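Local coordinates for protein GrgF (Penicillium sp. sh18, PDB 6LZH) that acts as a polyketide transferase in the biosynthesis of gregatin A, a fungal polyketide with an alkylated furanone core, at residues G40-K45 with N80-R85; V235-D240 with E246-C251; G23-A28 with K99-V104; L154-H159 with M171-V176. All coordinates share one frame; numbering follows the deposited sequence.

How the interactions relate
Along the chain, interaction 1 is nested inside the loop closed by interaction 3; interaction 4 and then interaction 2 follow. Interactions 2 and 3 reach the same eight-stranded sheet, through strands 232-237 and 20-26, with centres about 31 Å apart on opposite sides of the chain's centre. Interaction 4 lies in the insertion between strands 133-137 and 232-237, its centre about 39 Å from that of interaction 3. Interaction 1 touches both 3 and 4: K45 packs on W24, and N42 meets Y175. Interactions 1 and 2 do not meet, yet the side chains of F41 and D240 lie about 4 and 7 Å from that of C115, so the loops after strands 32-38 and 232-237 converge on the active site.

Interaction 1. Residues G40-K45 with N80-R85; sequences GFNMPK and NDIDAR
N42 swings CG anti to the backbone N (chi1 -158°), whereas N80 keeps CG beside its own backbone N, and these two choices bring the amides together from opposite segments. The side chains cross at about a right angle, with amide planes 81° apart. N80 ND2 donates to N42 OD1 over 2.8 Å, and the N-H points almost straight at the acceptor (172°). The oxygen lies in the amide plane of N80, but the donor is tilted from the carbonyl plane of N42. A water doubles the link, donating to N42 O at 3.0 Å and accepting from N80 ND2 at 3.1 Å, so that one amide nitrogen serves both bridges. The other half of the N42 amide is also held: ND2 bonds Y175 OH and R206 O. Were N42 an alanine, N80 ND2, Y175 OH and R206 O would probably each lose a partner and a gap would open beside I82. That isoleucine places I82 CD1 3.9 Å from N42 OD1, while its CG1 comes obliquely to the F41 ring, 4.4 Å from F41 CE1. F116 and I207 close round F41 and I82. The backbone of 40-43 is a type II turn, closed by M43 N to G40 O, and D83 stands at the N-cap of helix 84-99, its OD1 accepting weakly from Q86 N. The F41 side chain lies about 4 Å from that of C115, the active-site cysteine. Segment 40-45 follows strand 32-38, the position at which alpha/beta hydrolases commonly carry their oxyanion-hole loop beside the nucleophile elbow.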
loop_
_atom_site.group_PDB
_atom_site.type_symbol
_atom_site.label_atom_id
_atom_site.label_comp_id
_atom_site.label_asym_id
_atom_site.label_seq_id
_atom_site.Cartn_x
_atom_site.Cartn_y
_atom_site.Cartn_z
ATOM N N GLY A 40 15.885 3.793 11.562
ATOM C CA GLY A 40 16.140 4.096 10.168
ATOM C C GLY A 40 15.974 2.891 9.254
ATOM O O GLY A 40 15.545 1.805 9.651
ATOM N N PHE A 41 16.336 3.106 7.994
ATOM C CA PHE A 41 16.042 2.146 6.933
ATOM C C PHE A 41 16.733 0.811 7.173
ATOM O O PHE A 41 17.960 0.743 7.274
ATOM C CB PHE A 41 16.480 2.722 5.591
ATOM C CG PHE A 41 16.240 1.804 4.438
ATOM C CD1 PHE A 41 14.980 1.732 3.851
ATOM C CD2 PHE A 41 17.269 1.015 3.930
ATOM C CE1 PHE A 41 14.742 0.892 2.782
ATOM C CE2 PHE A 41 17.038 0.162 2.855
ATOM C CZ PHE A 41 15.764 0.106 2.279
ATOM N N ASN A 42 15.940 -0.255 7.240
ATOM C CA ASN A 42 16.441 -1.614 7.372
ATOM C C ASN A 42 17.264 -1.803 8.638
ATOM O O ASN A 42 18.105 -2.699 8.699
ATOM C CB ASN A 42 17.268 -2.024 6.141
ATOM C CG ASN A 42 17.350 -3.536 5.976
ATOM O OD1 ASN A 42 16.431 -4.254 6.356
ATOM N ND2 ASN A 42 18.465 -4.020 5.435
ATOM N N MET A 43 17.034 -0.962 9.667
ATOM C CA MET A 43 17.833 -1.013 10.881
ATOM C C MET A 43 17.001 -1.494 12.074
ATOM O O MET A 43 15.798 -1.223 12.156
ATOM C CB MET A 43 18.417 0.368 11.208
ATOM C CG MET A 43 19.560 0.796 10.274
ATOM S SD MET A 43 20.916 -0.425 10.275
ATOM C CE MET A 43 21.642 -0.159 11.900
ATOM N N PRO A 44 17.619 -2.210 13.007
ATOM C CA PRO A 44 16.953 -2.546 14.268
ATOM C C PRO A 44 16.981 -1.348 15.218
ATOM O O PRO A 44 17.548 -0.299 14.926
ATOM C CB PRO A 44 17.795 -3.707 14.801
ATOM C CG PRO A 44 19.183 -3.364 14.341
ATOM C CD PRO A 44 19.002 -2.726 12.963
ATOM N N LYS A 45 16.349 -1.530 16.373
ATOM C CA LYS A 45 16.250 -0.493 17.392
ATOM C C LYS A 45 17.588 -0.184 18.067
ATOM O O LYS A 45 17.685 0.804 18.807
ATOM C CB LYS A 45 15.253 -0.945 18.452
ATOM C CG LYS A 45 15.801 -2.127 19.237
ATOM C CD LYS A 45 14.714 -2.918 19.910
ATOM C CE LYS A 45 15.310 -4.081 20.692
ATOM N NZ LYS A 45 15.883 -5.092 19.754
ATOM N N ASN A 80 14.215 -8.506 6.746
ATOM C CA ASN A 80 14.774 -7.394 5.976
ATOM C C ASN A 80 13.945 -7.150 4.723
ATOM O O ASN A 80 14.452 -7.075 3.600
ATOM C CB ASN A 80 16.231 -7.672 5.624
ATOM C CG ASN A 80 17.079 -7.815 6.837
ATOM O OD1 ASN A 80 17.508 -8.916 7.205
ATOM N ND2 ASN A 80 17.290 -6.704 7.507
ATOM N N ASP A 81 12.640 -7.092 4.937
ATOM C CA ASP A 81 11.631 -7.005 3.889
ATOM C C ASP A 81 10.720 -5.858 4.330
ATOM O O ASP A 81 9.926 -6.009 5.263
ATOM C CB ASP A 81 10.897 -8.341 3.761
ATOM C CG ASP A 81 9.765 -8.288 2.773
ATOM O OD1 ASP A 81 9.996 -7.792 1.656
ATOM O OD2 ASP A 81 8.649 -8.726 3.132
ATOM N N ILE A 82 10.874 -4.700 3.702
ATOM C CA ILE A 82 10.398 -3.436 4.254
ATOM C C ILE A 82 9.053 -3.111 3.620
ATOM O O ILE A 82 8.877 -3.265 2.406
ATOM C CB ILE A 82 11.405 -2.293 4.013
ATOM C CG1 ILE A 82 12.749 -2.509 4.737
ATOM C CG2 ILE A 82 10.813 -0.953 4.402
ATOM C CD1 ILE A 82 12.696 -3.329 5.998
ATOM N N ASP A 83 8.098 -2.685 4.445
ATOM C CA ASP A 83 6.741 -2.389 3.989
ATOM C C ASP A 83 6.257 -1.195 4.805
ATOM O O ASP A 83 5.836 -1.363 5.952
ATOM C CB ASP A 83 5.830 -3.604 4.166
ATOM C CG ASP A 83 4.452 -3.398 3.553
ATOM O OD1 ASP A 83 4.130 -2.249 3.178
ATOM O OD2 ASP A 83 3.698 -4.389 3.450
ATOM N N ALA A 84 6.345 0.007 4.224
ATOM C CA ALA A 84 5.981 1.206 4.973
ATOM C C ALA A 84 4.529 1.158 5.416
ATOM O O ALA A 84 4.213 1.490 6.563
ATOM C CB ALA A 84 6.229 2.461 4.133
ATOM N N ARG A 85 3.620 0.767 4.510
ATOM C CA ARG A 85 2.212 0.699 4.884
ATOM C C ARG A 85 2.004 -0.216 6.085
ATOM O O ARG A 85 1.319 0.152 7.047
ATOM C CB ARG A 85 1.368 0.218 3.707
ATOM C CG ARG A 85 -0.098 0.241 4.033
ATOM C CD ARG A 85 -0.909 -0.342 2.869
ATOM N NE ARG A 85 -1.035 -1.787 3.008
ATOM C CZ ARG A 85 -1.771 -2.546 2.205
ATOM N NH1 ARG A 85 -2.436 -1.989 1.205
ATOM N NH2 ARG A 85 -1.842 -3.857 2.404
HETATM O O HOH W 1 18.722 -5.318 9.936
#

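Interaction 2. Residues V235-D240 with E246-C251; sequences VTPELD and EDQLNC
T236 and Q248 meet from opposite directions, and D240 crosses the end of the glutamine at about a right angle. The Q248 chain is extended beyond CG, which carries its amide from the helix to the strand and lets its two ends do different work. Q248 OE1 accepts from T236 OG1 at 2.9 Å, the hydroxyl sitting tilted from the carbonyl plane. Q248 NE2 reaches D240 OD2 over 2.9 Å, but the bond is weak, with an N-H...acceptor angle of 126° and the amide turned 89° against the carboxylate. The stronger partner of Q248 NE2 is C243 O. Strand 232-237 and helix 245-254 open a beta-alpha-beta unit completed by strand 259-264; the axes of 235-237 and 246-251 run nearly antiparallel (157°), 8.9 Å apart at closest approach. D240, in the loop between them, is an active-site residue whose OD2 hydrogen-bonds H269 ND1, consistent with the acid member of a Cys-His-Asp triad with C115. Q248 thus lies in the second shell of the active site, in weak direct contact with the D240 carboxylate, while C243 N holds D240 OD1. Further along the helix, L249 CD2 lies 4.2 Å from T236 CG2, and L261 of strand 259-264 touches both residues.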
loop_
_atom_site.group_PDB
_atom_site.type_symbol
_atom_site.label_atom_id
_atom_site.label_comp_id
_atom_site.label_asym_id
_atom_site.label_seq_id
_atom_site.Cartn_x
_atom_site.Cartn_y
_atom_site.Cartn_z
ATOM N N VAL A 235 12.463 17.595 11.460
ATOM C CA VAL A 235 13.828 17.972 11.828
ATOM C C VAL A 235 14.739 17.570 10.683
ATOM O O VAL A 235 15.008 16.376 10.475
ATOM C CB VAL A 235 14.269 17.329 13.144
ATOM C CG1 VAL A 235 15.712 17.719 13.465
ATOM C CG2 VAL A 235 13.313 17.749 14.253
ATOM N N THR A 236 15.206 18.566 9.934
ATOM C CA THR A 236 15.824 18.344 8.634
ATOM C C THR A 236 17.263 18.841 8.674
ATOM O O THR A 236 17.490 20.046 8.879
ATOM C CB THR A 236 15.029 19.066 7.535
ATOM O OG1 THR A 236 13.752 18.434 7.368
ATOM C CG2 THR A 236 15.769 19.038 6.211
ATOM N N PRO A 237 18.256 17.972 8.499
ATOM C CA PRO A 237 19.629 18.461 8.365
ATOM C C PRO A 237 19.730 19.333 7.124
ATOM O O PRO A 237 19.105 19.048 6.101
ATOM C CB PRO A 237 20.459 17.177 8.240
ATOM C CG PRO A 237 19.566 16.062 8.819
ATOM C CD PRO A 237 18.176 16.500 8.399
ATOM N N GLU A 238 20.477 20.440 7.242
ATOM C CA GLU A 238 20.574 21.388 6.130
ATOM C C GLU A 238 21.273 20.771 4.926
ATOM O O GLU A 238 20.930 21.082 3.777
ATOM C CB GLU A 238 21.307 22.662 6.565
ATOM C CG GLU A 238 21.671 23.624 5.412
ATOM C CD GLU A 238 22.590 24.776 5.851
ATOM O OE1 GLU A 238 23.060 24.786 7.007
ATOM O OE2 GLU A 238 22.865 25.670 5.026
ATOM N N LEU A 239 22.230 19.890 5.167
ATOM C CA LEU A 239 23.128 19.371 4.145
ATOM C C LEU A 239 22.956 17.866 3.980
ATOM O O LEU A 239 23.929 17.126 3.789
ATOM C CB LEU A 239 24.576 19.717 4.487
ATOM C CG LEU A 239 24.823 21.208 4.743
ATOM C CD1 LEU A 239 26.286 21.441 5.176
ATOM C CD2 LEU A 239 24.439 22.048 3.505
ATOM N N ASP A 240 21.709 17.397 4.049
ATOM C CA ASP A 240 21.416 15.970 3.945
ATOM C C ASP A 240 21.497 15.579 2.472
ATOM O O ASP A 240 20.645 15.972 1.671
ATOM C CB ASP A 240 20.040 15.639 4.535
ATOM C CG ASP A 240 19.885 14.150 4.849
ATOM O OD1 ASP A 240 20.520 13.315 4.143
ATOM O OD2 ASP A 240 19.133 13.805 5.800
ATOM N N GLU A 246 16.057 18.682 -0.026
ATOM C CA GLU A 246 14.970 19.166 -0.869
ATOM C C GLU A 246 13.751 18.263 -0.764
ATOM O O GLU A 246 12.621 18.755 -0.711
ATOM C CB GLU A 246 15.412 19.263 -2.323
ATOM C CG GLU A 246 16.315 20.432 -2.623
ATOM C CD GLU A 246 16.888 20.318 -4.023
ATOM O OE1 GLU A 246 17.401 19.233 -4.361
ATOM O OE2 GLU A 246 16.803 21.298 -4.784
ATOM N N ASP A 247 13.965 16.939 -0.746
ATOM C CA ASP A 247 12.850 16.004 -0.587
ATOM C C ASP A 247 12.135 16.224 0.743
ATOM O O ASP A 247 10.899 16.245 0.801
ATOM C CB ASP A 247 13.352 14.563 -0.664
ATOM C CG ASP A 247 13.718 14.137 -2.068
ATOM O OD1 ASP A 247 13.388 14.867 -3.023
ATOM O OD2 ASP A 247 14.322 13.056 -2.196
ATOM N N GLN A 248 12.899 16.341 1.833
ATOM C CA GLN A 248 12.281 16.535 3.150
ATOM C C GLN A 248 11.462 17.823 3.194
ATOM O O GLN A 248 10.350 17.851 3.741
ATOM C CB GLN A 248 13.354 16.564 4.252
ATOM C CG GLN A 248 14.231 15.300 4.370
ATOM C CD GLN A 248 15.311 15.428 5.450
ATOM O OE1 GLN A 248 15.051 15.926 6.556
ATOM N NE2 GLN A 248 16.536 14.974 5.134
ATOM N N LEU A 249 11.990 18.907 2.617
ATOM C CA LEU A 249 11.257 20.172 2.634
ATOM C C LEU A 249 10.043 20.105 1.725
ATOM O O LEU A 249 9.005 20.706 2.026
ATOM C CB LEU A 249 12.174 21.320 2.217
ATOM C CG LEU A 249 13.318 21.539 3.223
ATOM C CD1 LEU A 249 14.135 22.779 2.884
ATOM C CD2 LEU A 249 12.767 21.609 4.651
ATOM N N ASN A 250 10.148 19.350 0.632
ATOM C CA ASN A 250 8.986 19.102 -0.213
ATOM C C ASN A 250 7.881 18.421 0.584
ATOM O O ASN A 250 6.713 18.822 0.522
ATOM C CB ASN A 250 9.405 18.259 -1.422
ATOM C CG ASN A 250 10.091 19.102 -2.506
ATOM O OD1 ASN A 250 9.990 20.336 -2.491
ATOM N ND2 ASN A 250 10.773 18.450 -3.450
ATOM N N CYS A 251 8.241 17.417 1.378
ATOM C CA CYS A 251 7.251 16.777 2.235
ATOM C C CYS A 251 6.654 17.780 3.225
ATOM O O CYS A 251 5.425 17.856 3.390
ATOM C CB CYS A 251 7.890 15.586 2.950
ATOM S SG CYS A 251 6.724 14.601 3.936
#

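Interaction 3. Residues G23-A28 with K99-V104; sequences GWLFPA and KENPLV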
loop_
_atom_site.group_PDB
_atom_site.type_symbol
_atom_site.label_atom_id
_atom_site.label_comp_id
_atom_site.label_asym_id
_atom_site.label_seq_id
_atom_site.Cartn_x
_atom_site.Cartn_y
_atom_site.Cartn_z
ATOM N N GLY A 23 10.774 -5.230 21.655
ATOM C CA GLY A 23 11.480 -3.991 21.824
ATOM C C GLY A 23 11.776 -3.709 23.274
ATOM O O GLY A 23 11.768 -4.605 24.126
ATOM N N TRP A 24 12.025 -2.436 23.529
ATOM C CA TRP A 24 12.485 -1.956 24.817
ATOM C C TRP A 24 11.556 -0.860 25.287
ATOM O O TRP A 24 11.180 0.021 24.511
ATOM C CB TRP A 24 13.913 -1.397 24.743
ATOM C CG TRP A 24 14.975 -2.427 24.578
ATOM C CD1 TRP A 24 14.992 -3.685 25.121
ATOM C CD2 TRP A 24 16.192 -2.291 23.839
ATOM N NE1 TRP A 24 16.138 -4.337 24.754
ATOM C CE2 TRP A 24 16.893 -3.507 23.965
ATOM C CE3 TRP A 24 16.753 -1.261 23.067
ATOM C CZ2 TRP A 24 18.135 -3.722 23.361
ATOM C CZ3 TRP A 24 17.985 -1.476 22.469
ATOM C CH2 TRP A 24 18.664 -2.702 22.621
ATOM N N LEU A 25 11.219 -0.911 26.567
ATOM C CA LEU A 25 10.432 0.108 27.231
ATOM C C LEU A 25 11.347 0.868 28.184
ATOM O O LEU A 25 12.018 0.249 29.016
ATOM C CB LEU A 25 9.274 -0.544 27.987
ATOM C CG LEU A 25 8.360 0.361 28.806
ATOM C CD1 LEU A 25 7.621 1.298 27.891
ATOM C CD2 LEU A 25 7.378 -0.500 29.612
ATOM N N PHE A 26 11.391 2.199 28.050
ATOM C CA PHE A 26 12.141 3.082 28.949
ATOM C C PHE A 26 11.137 3.852 29.806
ATOM O O PHE A 26 10.662 4.933 29.410
ATOM C CB PHE A 26 13.051 4.048 28.175
ATOM C CG PHE A 26 14.099 3.361 27.320
ATOM C CD1 PHE A 26 13.755 2.785 26.098
ATOM C CD2 PHE A 26 15.430 3.289 27.738
ATOM C CE1 PHE A 26 14.714 2.150 25.314
ATOM C CE2 PHE A 26 16.394 2.676 26.946
ATOM C CZ PHE A 26 16.036 2.104 25.741
ATOM N N PRO A 27 10.758 3.327 30.975
ATOM C CA PRO A 27 9.691 3.960 31.756
ATOM C C PRO A 27 10.148 5.237 32.427
ATOM O O PRO A 27 11.233 5.304 33.012
ATOM C CB PRO A 27 9.331 2.892 32.799
ATOM C CG PRO A 27 10.534 2.032 32.883
ATOM C CD PRO A 27 11.108 1.995 31.499
ATOM N N ALA A 28 9.296 6.255 32.344
ATOM C CA ALA A 28 9.465 7.443 33.163
ATOM C C ALA A 28 9.145 7.113 34.620
ATOM O O ALA A 28 8.556 6.076 34.930
ATOM C CB ALA A 28 8.557 8.572 32.685
ATOM N N LYS A 99 -1.306 2.379 25.308
ATOM C CA LYS A 99 -2.367 3.004 26.081
ATOM C C LYS A 99 -2.702 2.226 27.353
ATOM O O LYS A 99 -3.205 2.811 28.323
ATOM C CB LYS A 99 -3.611 3.147 25.209
ATOM C CG LYS A 99 -3.643 4.426 24.393
ATOM C CD LYS A 99 -4.644 4.348 23.267
ATOM C CE LYS A 99 -6.000 3.869 23.742
ATOM N NZ LYS A 99 -7.073 4.331 22.814
ATOM N N GLU A 100 -2.439 0.917 27.374
ATOM C CA GLU A 100 -2.748 0.125 28.558
ATOM C C GLU A 100 -1.701 0.258 29.654
ATOM O O GLU A 100 -1.917 -0.245 30.763
ATOM C CB GLU A 100 -2.923 -1.346 28.175
ATOM C CG GLU A 100 -4.129 -1.595 27.285
ATOM C CD GLU A 100 -5.461 -1.321 27.996
ATOM O OE1 GLU A 100 -5.799 -2.064 28.953
ATOM O OE2 GLU A 100 -6.175 -0.375 27.589
ATOM N N ASN A 101 -0.596 0.933 29.397
ATOM C CA ASN A 101 0.397 1.106 30.451
ATOM C C ASN A 101 -0.046 2.223 31.395
ATOM O O ASN A 101 -0.321 3.339 30.937
ATOM C CB ASN A 101 1.765 1.419 29.845
ATOM C CG ASN A 101 2.901 1.247 30.832
ATOM O OD1 ASN A 101 2.909 1.848 31.910
ATOM N ND2 ASN A 101 3.880 0.431 30.464
ATOM N N PRO A 102 -0.128 1.969 32.705
ATOM C CA PRO A 102 -0.596 3.015 33.633
ATOM C C PRO A 102 0.371 4.178 33.780
ATOM O O PRO A 102 -0.009 5.206 34.359
ATOM C CB PRO A 102 -0.773 2.267 34.968
ATOM C CG PRO A 102 -0.381 0.820 34.717
ATOM C CD PRO A 102 0.346 0.762 33.404
ATOM N N LEU A 103 1.604 4.056 33.287
ATOM C CA LEU A 103 2.511 5.194 33.241
ATOM C C LEU A 103 2.227 6.118 32.061
ATOM O O LEU A 103 2.815 7.202 31.991
ATOM C CB LEU A 103 3.971 4.711 33.159
ATOM C CG LEU A 103 4.669 4.314 34.458
ATOM C CD1 LEU A 103 6.076 3.806 34.169
ATOM C CD2 LEU A 103 4.715 5.454 35.466
ATOM N N VAL A 104 1.347 5.725 31.144
ATOM C CA VAL A 104 1.143 6.446 29.895
ATOM C C VAL A 104 -0.203 7.157 29.940
ATOM O O VAL A 104 -1.258 6.515 30.015
ATOM C CB VAL A 104 1.224 5.508 28.682
ATOM C CG1 VAL A 104 0.930 6.279 27.395
ATOM C CG2 VAL A 104 2.584 4.858 28.618
#
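Strand 20-26 of the central sheet and the loop that leaves it meet the Asx turn beginning at N101, through L25 of the strand and P27 and A28 of the loop on one side and N101 and L103 on the other. Within the turn, N101 OD1 accepts from L103 N at 2.9 Å. The donor lies in the carbonyl plane, on a lone pair, and the N-H angle of 160° is close to straight. With its oxygen committed inward, the amide presents the opposite end to the strand: N101 ND2 stands 3.7 Å from L25 CD2, the two side chains approaching from opposite directions in a van der Waals contact. L25 has CG anti to the backbone N (chi1 177°), which sends its branched end out to the amide. A type I turn overlaps the Asx turn, closed by V104 N to N101 O at 2.9 Å. In the alpha/beta hydrolase fold of this chain, the turn connects helix 84-99 to strand 104-105, whereas strand 20-26 is antiparallel to both its neighbours, 9-14 and 62-66. F98, near the end of that helix, packs on L25 and V104. Replacing N101 by an alanine would probably leave L103 N without its side-chain acceptor, set the turn freer to shift, and uncover L25 CD2. The second patch is made by L103, whose CD1 rests 3.6 Å from P27 CB and 3.4 Å from A28 O. No hydrogen bond crosses between the two segments, but P102 O accepts from R31 NH1 and L103 pairs through its backbone with G32, both partners outside them.

Interaction 4. Residues L154-H159 with M171-V176; sequences LELAMH and MYLPYV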
loop_
_atom_site.group_PDB
_atom_site.type_symbol
_atom_site.label_atom_id
_atom_site.label_comp_id
_atom_site.label_asym_id
_atom_site.label_seq_id
_atom_site.Cartn_x
_atom_site.Cartn_y
_atom_site.Cartn_z
ATOM N N LEU A 154 11.781 -4.603 -10.829
ATOM C CA LEU A 154 10.411 -5.106 -10.927
ATOM C C LEU A 154 10.382 -6.509 -11.531
ATOM O O LEU A 154 9.612 -7.371 -11.083
ATOM C CB LEU A 154 9.550 -4.133 -11.735
ATOM C CG LEU A 154 9.126 -2.853 -10.998
ATOM C CD1 LEU A 154 8.339 -1.915 -11.929
ATOM C CD2 LEU A 154 8.285 -3.212 -9.771
ATOM N N GLU A 155 11.232 -6.771 -12.535
ATOM C CA GLU A 155 11.304 -8.119 -13.101
ATOM C C GLU A 155 11.800 -9.116 -12.058
ATOM O O GLU A 155 11.275 -10.236 -11.956
ATOM C CB GLU A 155 12.220 -8.122 -14.334
ATOM C CG GLU A 155 12.102 -9.332 -15.236
ATOM C CD GLU A 155 12.731 -10.587 -14.639
ATOM O OE1 GLU A 155 13.845 -10.513 -14.065
ATOM O OE2 GLU A 155 12.101 -11.647 -14.743
ATOM N N LEU A 156 12.811 -8.725 -11.269
ATOM C CA LEU A 156 13.276 -9.571 -10.170
ATOM C C LEU A 156 12.166 -9.836 -9.166
ATOM O O LEU A 156 12.068 -10.936 -8.607
ATOM C CB LEU A 156 14.460 -8.913 -9.453
ATOM C CG LEU A 156 15.718 -8.730 -10.312
ATOM C CD1 LEU A 156 16.853 -8.118 -9.506
ATOM C CD2 LEU A 156 16.145 -10.081 -10.925
ATOM N N ALA A 157 11.345 -8.822 -8.890
ATOM C CA ALA A 157 10.231 -9.018 -7.970
ATOM C C ALA A 157 9.219 -10.021 -8.523
ATOM O O ALA A 157 8.665 -10.832 -7.766
ATOM C CB ALA A 157 9.573 -7.673 -7.658
ATOM N N MET A 158 8.960 -9.995 -9.835
ATOM C CA MET A 158 8.057 -10.997 -10.409
ATOM C C MET A 158 8.679 -12.382 -10.353
ATOM O O MET A 158 7.997 -13.364 -10.042
ATOM C CB MET A 158 7.684 -10.659 -11.858
ATOM C CG MET A 158 6.837 -9.382 -12.064
ATOM S SD MET A 158 5.325 -9.281 -11.069
ATOM C CE MET A 158 5.865 -8.248 -9.698
ATOM N N HIS A 159 9.977 -12.484 -10.640
ATOM C CA HIS A 159 10.637 -13.784 -10.543
ATOM C C HIS A 159 10.664 -14.279 -9.098
ATOM O O HIS A 159 10.499 -15.478 -8.838
ATOM C CB HIS A 159 12.049 -13.700 -11.106
ATOM C CG HIS A 159 12.804 -14.992 -11.048
ATOM N ND1 HIS A 159 13.738 -15.266 -10.071
ATOM C CD2 HIS A 159 12.758 -16.086 -11.840
ATOM C CE1 HIS A 159 14.241 -16.472 -10.270
ATOM N NE2 HIS A 159 13.669 -16.987 -11.343
ATOM N N MET A 171 14.462 -13.685 -2.605
ATOM C CA MET A 171 15.639 -13.086 -3.217
ATOM C C MET A 171 15.963 -11.748 -2.567
ATOM O O MET A 171 15.071 -10.959 -2.249
ATOM C CB MET A 171 15.416 -12.912 -4.719
ATOM C CG MET A 171 16.514 -12.189 -5.440
ATOM S SD MET A 171 15.930 -11.621 -7.058
ATOM C CE MET A 171 15.003 -13.067 -7.581
ATOM N N TYR A 172 17.252 -11.494 -2.373
ATOM C CA TYR A 172 17.713 -10.263 -1.750
ATOM C C TYR A 172 18.653 -9.527 -2.689
ATOM O O TYR A 172 19.321 -10.132 -3.532
ATOM C CB TYR A 172 18.412 -10.546 -0.417
ATOM C CG TYR A 172 17.442 -10.973 0.663
ATOM C CD1 TYR A 172 17.090 -12.300 0.814
ATOM C CD2 TYR A 172 16.880 -10.038 1.531
ATOM C CE1 TYR A 172 16.199 -12.704 1.781
ATOM C CE2 TYR A 172 15.980 -10.433 2.508
ATOM C CZ TYR A 172 15.647 -11.767 2.624
ATOM O OH TYR A 172 14.763 -12.180 3.584
ATOM N N LEU A 173 18.674 -8.210 -2.554
ATOM C CA LEU A 173 19.682 -7.416 -3.222
ATOM C C LEU A 173 20.700 -6.913 -2.213
ATOM O O LEU A 173 20.318 -6.549 -1.098
ATOM C CB LEU A 173 19.054 -6.219 -3.930
ATOM C CG LEU A 173 18.192 -6.609 -5.117
ATOM C CD1 LEU A 173 17.591 -5.362 -5.735
ATOM C CD2 LEU A 173 19.035 -7.403 -6.114
ATOM N N PRO A 174 21.982 -6.871 -2.565
ATOM C CA PRO A 174 22.963 -6.229 -1.690
ATOM C C PRO A 174 22.930 -4.720 -1.860
ATOM O O PRO A 174 22.483 -4.183 -2.880
ATOM C CB PRO A 174 24.296 -6.804 -2.181
ATOM C CG PRO A 174 24.068 -6.944 -3.663
ATOM C CD PRO A 174 22.592 -7.325 -3.830
ATOM N N TYR A 175 23.420 -4.033 -0.828
ATOM C CA TYR A 175 23.565 -2.583 -0.914
ATOM C C TYR A 175 24.525 -2.191 -2.032
ATOM O O TYR A 175 24.349 -1.142 -2.668
ATOM C CB TYR A 175 24.060 -2.028 0.419
ATOM C CG TYR A 175 23.030 -1.996 1.525
ATOM C CD1 TYR A 175 21.760 -2.547 1.355
ATOM C CD2 TYR A 175 23.323 -1.397 2.739
ATOM C CE1 TYR A 175 20.823 -2.497 2.373
ATOM C CE2 TYR A 175 22.404 -1.351 3.755
ATOM C CZ TYR A 175 21.155 -1.901 3.575
ATOM O OH TYR A 175 20.239 -1.835 4.613
ATOM N N VAL A 176 25.542 -3.017 -2.276
ATOM C CA VAL A 176 26.568 -2.784 -3.291
ATOM C C VAL A 176 26.842 -4.115 -3.979
ATOM O O VAL A 176 27.229 -5.085 -3.318
ATOM C CB VAL A 176 27.876 -2.226 -2.693
ATOM C CG1 VAL A 176 28.862 -1.845 -3.801
ATOM C CG2 VAL A 176 27.612 -1.039 -1.777
#
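M171, just before the short strand 172-174, and L173 within it face L156 and H159 on helix 150-165. Both elements belong to the insertion between strands 133-137 and 232-237, the place where many alpha/beta hydrolases carry a cap or lid; strand 172-174 pairs there with strand 206-208. Apolar contacts carry most of the join. The L156 and M171 side chains cross at about a right angle, the thioether passing over the base of the leucine with M171 SD 3.9 Å from L156 CB and 4.2 Å from L156 CD2. L156 then reaches on with CD1 to L173 CD2 at 4.1 Å, and so touches both M171 and L173. V209 of helix 209-216 packs on M171 and L173. Polar bonds do not cross between the segments; nearby, M171 N donates to D160 OD1, which ties the residue before the strand to the next residue of the helix. Contacts of a methyl with polar atoms make up the rest. The M171 chain runs extended and then bends at its last torsion (chi3 -42°), bringing CE up to the helix. M171 CE lies 3.8 Å from L156 O and meets the H159 ring at its edge, in the ring plane, 3.6 Å from H159 ND1.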